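Local atomic coordinates of TrwC (Escherichia coli, PDB entry 1S6M), a protein that probably acts as the relaxase and helicase of plasmid conjugation, its N-terminal relaxase domain, the part present here, binding DNA and a metal ion. Residues D32-Q37 / G48-K53; A90-S95 / D157-T162. All blocks are in the same frame, centred on the assembly; numbering follows the deposited sequence.

Contact 1: D32-Q37 / G48-K53; sequences DASEWQ and GEVDSK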
loop_
_atom_site.group_PDB
_atom_site.type_symbol
_atom_site.label_atom_id
_atom_site.label_comp_id
_atom_site.label_asym_id
_atom_site.label_seq_id
_atom_site.Cartn_x
_atom_site.Cartn_y
_atom_site.Cartn_z
ATOM N N ASP B 32 -7.233 -15.470 0.190
ATOM C CA ASP B 32 -7.561 -14.063 0.469
ATOM C C ASP B 32 -6.508 -12.939 0.436
ATOM O O ASP B 32 -6.520 -12.022 1.276
ATOM C CB ASP B 32 -8.431 -14.047 1.763
ATOM C CG ASP B 32 -7.665 -13.728 3.037
ATOM O OD1 ASP B 32 -8.057 -12.709 3.631
ATOM O OD2 ASP B 32 -6.726 -14.456 3.456
ATOM N N ALA B 33 -5.623 -12.998 -0.572
ATOM C CA ALA B 33 -4.594 -11.961 -0.735
ATOM C C ALA B 33 -5.184 -10.843 -1.557
ATOM O O ALA B 33 -4.571 -9.797 -1.725
ATOM C CB ALA B 33 -3.310 -12.467 -1.392
ATOM N N SER B 34 -6.380 -11.063 -2.084
ATOM C CA SER B 34 -7.058 -9.997 -2.803
ATOM C C SER B 34 -8.465 -9.928 -2.207
ATOM O O SER B 34 -9.146 -10.950 -2.071
ATOM C CB SER B 34 -7.093 -10.271 -4.300
ATOM O OG SER B 34 -8.419 -10.412 -4.762
ATOM N N GLU B 35 -8.890 -8.725 -1.828
ATOM C CA GLU B 35 -10.195 -8.542 -1.203
ATOM C C GLU B 35 -10.796 -7.164 -1.502
ATOM O O GLU B 35 -10.068 -6.184 -1.652
ATOM C CB GLU B 35 -10.033 -8.727 0.314
ATOM C CG GLU B 35 -11.308 -8.747 1.140
ATOM C CD GLU B 35 -11.017 -8.794 2.639
ATOM O OE1 GLU B 35 -10.772 -7.726 3.247
ATOM O OE2 GLU B 35 -11.014 -9.904 3.209
ATOM N N TRP B 36 -12.123 -7.097 -1.593
ATOM C CA TRP B 36 -12.831 -5.837 -1.843
ATOM C C TRP B 36 -13.129 -5.170 -0.490
ATOM O O TRP B 36 -13.222 -5.862 0.527
ATOM C CB TRP B 36 -14.190 -6.084 -2.528
ATOM C CG TRP B 36 -14.189 -6.525 -3.974
ATOM C CD1 TRP B 36 -14.609 -7.739 -4.461
ATOM C CD2 TRP B 36 -13.856 -5.727 -5.122
ATOM N NE1 TRP B 36 -14.576 -7.735 -5.836
ATOM C CE2 TRP B 36 -14.128 -6.513 -6.269
ATOM C CE3 TRP B 36 -13.385 -4.419 -5.292
ATOM C CZ2 TRP B 36 -13.913 -6.039 -7.569
ATOM C CZ3 TRP B 36 -13.175 -3.946 -6.577
ATOM C CH2 TRP B 36 -13.451 -4.751 -7.704
ATOM N N GLN B 37 -13.273 -3.841 -0.474
ATOM C CA GLN B 37 -13.643 -3.129 0.755
ATOM C C GLN B 37 -14.360 -1.825 0.449
ATOM O O GLN B 37 -14.079 -1.180 -0.560
ATOM C CB GLN B 37 -12.437 -2.814 1.661
ATOM C CG GLN B 37 -12.913 -2.337 3.053
ATOM C CD GLN B 37 -11.807 -2.029 4.053
ATOM O OE1 GLN B 37 -10.753 -2.675 4.077
ATOM N NE2 GLN B 37 -12.060 -1.049 4.912
ATOM N N GLY B 48 -15.624 -10.253 -1.212
ATOM C CA GLY B 48 -14.748 -11.391 -1.425
ATOM C C GLY B 48 -13.581 -11.084 -2.344
ATOM O O GLY B 48 -13.084 -9.958 -2.378
ATOM N N GLU B 49 -13.152 -12.092 -3.099
ATOM C CA GLU B 49 -12.028 -11.975 -4.028
ATOM C C GLU B 49 -12.263 -10.942 -5.140
ATOM O O GLU B 49 -13.373 -10.812 -5.660
ATOM C CB GLU B 49 -11.737 -13.353 -4.640
ATOM C CG GLU B 49 -10.342 -13.490 -5.202
ATOM C CD GLU B 49 -10.136 -14.771 -6.003
ATOM O OE1 GLU B 49 -9.191 -14.796 -6.823
ATOM O OE2 GLU B 49 -10.901 -15.747 -5.819
ATOM N N VAL B 50 -11.210 -10.214 -5.502
ATOM C CA VAL B 50 -11.299 -9.197 -6.549
ATOM C C VAL B 50 -11.244 -9.822 -7.941
ATOM O O VAL B 50 -10.198 -10.326 -8.353
ATOM C CB VAL B 50 -10.136 -8.169 -6.448
ATOM C CG1 VAL B 50 -10.219 -7.159 -7.592
ATOM C CG2 VAL B 50 -10.188 -7.458 -5.105
ATOM N N ASP B 51 -12.358 -9.790 -8.664
ATOM C CA ASP B 51 -12.378 -10.345 -10.014
ATOM C C ASP B 51 -11.592 -9.407 -10.919
ATOM O O ASP B 51 -11.951 -8.240 -11.067
ATOM C CB ASP B 51 -13.809 -10.465 -10.541
ATOM C CG ASP B 51 -13.855 -11.029 -11.954
ATOM O OD1 ASP B 51 -13.640 -12.256 -12.114
ATOM O OD2 ASP B 51 -14.088 -10.238 -12.903
ATOM N N SER B 52 -10.531 -9.919 -11.534
ATOM C CA SER B 52 -9.695 -9.107 -12.407
ATOM C C SER B 52 -10.443 -8.442 -13.552
ATOM O O SER B 52 -10.123 -7.315 -13.926
ATOM C CB SER B 52 -8.544 -9.946 -12.967
ATOM O OG SER B 52 -9.040 -11.046 -13.710
ATOM N N LYS B 53 -11.434 -9.129 -14.116
ATOM C CA LYS B 53 -12.196 -8.559 -15.224
ATOM C C LYS B 53 -12.995 -7.314 -14.818
ATOM O O LYS B 53 -12.958 -6.296 -15.509
ATOM C CB LYS B 53 -13.132 -9.616 -15.832
ATOM C CG LYS B 53 -14.104 -9.053 -16.868
ATOM C CD LYS B 53 -14.432 -10.052 -17.976
ATOM C CE LYS B 53 -15.670 -9.599 -18.742
ATOM N NZ LYS B 53 -15.691 -10.093 -20.148
HETATM O O HOH W 1 -15.215 -8.412 0.925
#

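Contact 2: A90-S95 / D157-T162; sequences APKSVS and DPQLHT. With NI (nickel (II) ion), chain C; nucleotides of chain A.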
loop_
_atom_site.group_PDB
_atom_site.type_symbol
_atom_site.label_atom_id
_atom_site.label_comp_id
_atom_site.label_asym_id
_atom_site.label_seq_id
_atom_site.Cartn_x
_atom_site.Cartn_y
_atom_site.Cartn_z
ATOM N N ALA B 90 4.799 -2.886 6.377
ATOM C CA ALA B 90 5.155 -3.180 7.759
ATOM C C ALA B 90 6.648 -2.984 8.012
ATOM O O ALA B 90 7.446 -2.924 7.074
ATOM C CB ALA B 90 4.759 -4.605 8.106
ATOM N N PRO B 91 7.038 -2.858 9.292
ATOM C CA PRO B 91 8.447 -2.676 9.653
ATOM C C PRO B 91 9.148 -3.973 9.267
ATOM O O PRO B 91 8.514 -5.027 9.261
ATOM C CB PRO B 91 8.389 -2.460 11.163
ATOM C CG PRO B 91 7.004 -1.822 11.358
ATOM C CD PRO B 91 6.171 -2.711 10.471
ATOM N N LYS B 92 10.433 -3.900 8.930
ATOM C CA LYS B 92 11.170 -5.087 8.503
ATOM C C LYS B 92 11.067 -6.280 9.454
ATOM O O LYS B 92 10.785 -7.397 9.014
ATOM C CB LYS B 92 12.648 -4.742 8.251
ATOM C CG LYS B 92 13.466 -5.905 7.667
ATOM C CD LYS B 92 12.912 -6.399 6.315
ATOM C CE LYS B 92 12.998 -5.317 5.227
ATOM N NZ LYS B 92 12.678 -5.843 3.880
ATOM N N SER B 93 11.289 -6.048 10.745
ATOM C CA SER B 93 11.216 -7.125 11.743
ATOM C C SER B 93 9.863 -7.829 11.739
ATOM O O SER B 93 9.783 -9.032 12.009
ATOM C CB SER B 93 11.478 -6.582 13.151
ATOM O OG SER B 93 10.382 -5.804 13.599
ATOM N N VAL B 94 8.803 -7.081 11.441
ATOM C CA VAL B 94 7.461 -7.655 11.409
ATOM C C VAL B 94 7.321 -8.573 10.193
ATOM O O VAL B 94 6.692 -9.637 10.277
ATOM C CB VAL B 94 6.371 -6.547 11.391
ATOM C CG1 VAL B 94 5.010 -7.151 11.141
ATOM C CG2 VAL B 94 6.356 -5.822 12.728
ATOM N N SER B 95 7.910 -8.171 9.071
ATOM C CA SER B 95 7.874 -8.997 7.870
ATOM C C SER B 95 8.651 -10.298 8.132
ATOM O O SER B 95 8.212 -11.378 7.746
ATOM C CB SER B 95 8.504 -8.256 6.681
ATOM O OG SER B 95 7.704 -7.161 6.272
ATOM N N ASP B 157 13.628 -9.653 -0.778
ATOM C CA ASP B 157 13.738 -9.759 0.678
ATOM C C ASP B 157 12.285 -9.877 1.170
ATOM O O ASP B 157 11.352 -9.571 0.427
ATOM C CB ASP B 157 14.338 -8.486 1.302
ATOM C CG ASP B 157 15.861 -8.425 1.218
ATOM O OD1 ASP B 157 16.513 -9.421 1.582
ATOM O OD2 ASP B 157 16.406 -7.371 0.814
ATOM N N PRO B 158 12.075 -10.340 2.412
ATOM C CA PRO B 158 10.700 -10.450 2.927
ATOM C C PRO B 158 10.205 -9.005 3.045
ATOM O O PRO B 158 10.934 -8.161 3.551
ATOM C CB PRO B 158 10.893 -11.097 4.296
ATOM C CG PRO B 158 12.130 -11.911 4.121
ATOM C CD PRO B 158 13.031 -10.973 3.337
ATOM N N GLN B 159 8.992 -8.715 2.578
ATOM C CA GLN B 159 8.476 -7.341 2.619
ATOM C C GLN B 159 6.942 -7.319 2.591
ATOM O O GLN B 159 6.321 -7.139 1.543
ATOM C CB GLN B 159 9.057 -6.564 1.421
ATOM C CG GLN B 159 8.656 -5.099 1.283
ATOM C CD GLN B 159 9.106 -4.230 2.447
ATOM O OE1 GLN B 159 9.959 -4.624 3.242
ATOM N NE2 GLN B 159 8.539 -3.032 2.544
ATOM N N LEU B 160 6.335 -7.514 3.756
ATOM C CA LEU B 160 4.877 -7.536 3.871
ATOM C C LEU B 160 4.243 -6.183 3.576
ATOM O O LEU B 160 4.510 -5.202 4.265
ATOM C CB LEU B 160 4.475 -7.992 5.278
ATOM C CG LEU B 160 2.987 -8.192 5.589
ATOM C CD1 LEU B 160 2.391 -9.214 4.621
ATOM C CD2 LEU B 160 2.831 -8.672 7.037
ATOM N N HIS B 161 3.402 -6.129 2.552
ATOM C CA HIS B 161 2.723 -4.887 2.208
ATOM C C HIS B 161 1.413 -5.125 1.475
ATOM O O HIS B 161 1.174 -6.212 0.950
ATOM C CB HIS B 161 3.628 -3.962 1.369
ATOM C CG HIS B 161 4.006 -4.506 0.023
ATOM N ND1 HIS B 161 5.028 -5.416 -0.181
ATOM C CD2 HIS B 161 3.511 -4.195 -1.212
ATOM C CE1 HIS B 161 5.142 -5.627 -1.496
ATOM N NE2 HIS B 161 4.249 -4.913 -2.140
ATOM N N THR B 162 0.559 -4.105 1.465
ATOM C CA THR B 162 -0.724 -4.174 0.780
ATOM C C THR B 162 -0.977 -2.917 -0.047
ATOM O O THR B 162 -0.819 -1.795 0.439
ATOM C CB THR B 162 -1.916 -4.319 1.763
ATOM O OG1 THR B 162 -1.832 -5.565 2.464
ATOM C CG2 THR B 162 -3.226 -4.280 1.003
HETATM NI NI NI C . 3.795 -4.986 -4.263
ATOM P P DT A 23 14.261 1.448 8.108
ATOM O OP1 DT A 23 13.982 0.568 9.256
ATOM O OP2 DT A 23 15.629 2.004 7.929
ATOM O "O5'" DT A 23 13.805 0.679 6.782
ATOM C "C5'" DT A 23 14.389 -0.598 6.371
ATOM C "C4'" DT A 23 13.346 -1.487 5.733
ATOM O "O4'" DT A 23 12.151 -1.482 6.532
ATOM C "C3'" DT A 23 12.924 -1.254 4.272
ATOM O "O3'" DT A 23 13.388 -2.472 3.643
ATOM C "C2'" DT A 23 11.433 -1.577 4.274
ATOM C "C1'" DT A 23 11.000 -1.561 5.733
ATOM N N1 DT A 23 10.004 -0.616 6.252
ATOM C C2 DT A 23 8.791 -0.461 5.651
ATOM O O2 DT A 23 8.518 -0.931 4.566
ATOM N N3 DT A 23 7.895 0.290 6.373
ATOM C C4 DT A 23 8.113 0.904 7.606
ATOM O O4 DT A 23 7.201 1.482 8.159
ATOM C C5 DT A 23 9.445 0.770 8.130
ATOM C C7 DT A 23 9.786 1.432 9.448
ATOM C C6 DT A 23 10.317 0.038 7.435
ATOM P P DC A 24 13.717 -2.557 2.063
ATOM O OP1 DC A 24 13.277 -3.892 1.595
ATOM O OP2 DC A 24 15.151 -2.167 1.902
ATOM O "O5'" DC A 24 12.774 -1.476 1.363
ATOM C "C5'" DC A 24 11.570 -1.835 0.637
ATOM C "C4'" DC A 24 11.021 -0.636 -0.108
ATOM O "O4'" DC A 24 11.155 0.529 0.743
ATOM C "C3'" DC A 24 11.712 -0.261 -1.429
ATOM O "O3'" DC A 24 10.830 -0.648 -2.508
ATOM C "C2'" DC A 24 11.622 1.258 -1.462
ATOM C "C1'" DC A 24 11.444 1.683 -0.020
ATOM N N1 DC A 24 12.481 2.479 0.668
ATOM C C2 DC A 24 12.554 3.845 0.377
ATOM O O2 DC A 24 11.864 4.294 -0.548
ATOM N N3 DC A 24 13.367 4.639 1.107
ATOM C C4 DC A 24 14.114 4.115 2.073
ATOM N N4 DC A 24 14.867 4.953 2.789
ATOM C C5 DC A 24 14.116 2.709 2.349
ATOM C C6 DC A 24 13.295 1.934 1.620
HETATM O O HOH W 2 9.133 -4.843 5.908
HETATM O O HOH W 3 5.335 -3.365 -4.558
HETATM O O HOH W 4 3.617 -4.710 -6.515
#

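Contact 1: D32-Q37 / G48-K53
W36 and V50 cross at about a right angle where strand 34-37, at one margin of the five-stranded antiparallel sheet of the relaxase domain, meets the loop leading into helix 52-59. The indole takes the valine over one face: CG2 of V50 stands 4.0 Å above the ring plane, over its centre, and CA lies 28° off the normal of the five-membered ring, a CH-pi contact. CG1, the other branch, reaches the benzo end, 3.9 Å from CZ2 of W36. With its CG anti to the carbonyl carbon (chi1 -72°), W36 swings its ring toward the loop although its CB does not point there. F148 of the adjacent strand 145-152 and F55 of helix 52-59 also touch V50, so the valine is wedged between sheet and helix.

Two hydrogen bonds, one to a serine hydroxyl and one between backbones, fix this packing. The N-H of V50 donates to OG of S34 over 2.9 Å, at a fairly straight 160°. Two residues on, N of W36 reaches O of G48 at 3.1 Å; the donor sits close to the line of the C=O bond, but the angle at hydrogen is well short of straight. That same oxygen also receives a CA-H...O contact from E35. The touching parts run roughly at right angles, consistent with just two hydrogen bonds between them rather than a ladder. E35 directs its CB away from the loop, and its carboxylate forms a salt bridge with K147. A water accepts from N of G48 at 2.9 Å and donates to O of W36.

Contact 2: A90-S95 / D157-T162
This contact belongs to the DNA-binding and metal site of the relaxase domain: the start of helix 92-99 lies against strand 158-167, which supplies a metal ligand. K92 and Q159 meet at about a right angle, and each also holds the DNA. The lysine leaves the helix with CG anti to the backbone N (chi1 -174°), then bends at chi2 and chi3, which brings NZ to the strand. There it donates to O of P158 at 2.9 Å and to OE1 of Q159 at 3.0 Å, the latter tilted 21° from the amide carbonyl plane. NZ also reaches the phosphate oxygen OP1 of DC24 of chain A and the carbonyl of F232; four oxygens thus surround it and must share its three hydrogens. A leucine in place of K92 would probably leave that phosphate without its positive partner and the P158 carbonyl and OE1 of Q159 without the amine that grips them.

Q159 is bent at chi2 and splits its amide: while OE1 takes the lysine, NE2 donates to O2 of the DT23 base of chain A at 2.9 Å. A water joins the same oxygen OE1 to O of A90 and OG of S95. That serine also accepts from N of L160 at 2.9 Å, and N of A90 meets O of L160 almost linearly (178°), so bonds on both sides of L160 tie its peptide groups to the residue leading into helix 92-99 and to its first turn.

On the strand, ND1 of H161 donates to O of Q159 at 2.8 Å, with the acceptor near the ring plane. This restrains the imidazole while NE2 binds nickel at 2.2 Å; H150, H163 and two waters complete the coordination, the histidine-triad metal site of HUH-type relaxases.

Overall arrangement
The two contacts come in series along the chain, 32-37 with 48-53 closing before 90-95 with 157-162 opens. Their centres lie 21 Å apart and their nearest atoms about 6 Å, without touching. Both reach the five-stranded antiparallel sheet: contact 1 on strand 34-37 at one margin, while contact 2 packs the first turn of helix 92-99 on the central strand 158-167, with strand 145-152 between them. That intervening strand carries H150, which shares the nickel with H161 of contact 2. Contact 1 joins the loop leading into helix 52-59 to the sheet margin, about 16 Å from the DNA at its nearest atom, whereas contact 2 combines the sheet with the DNA and metal sites of one relaxase domain.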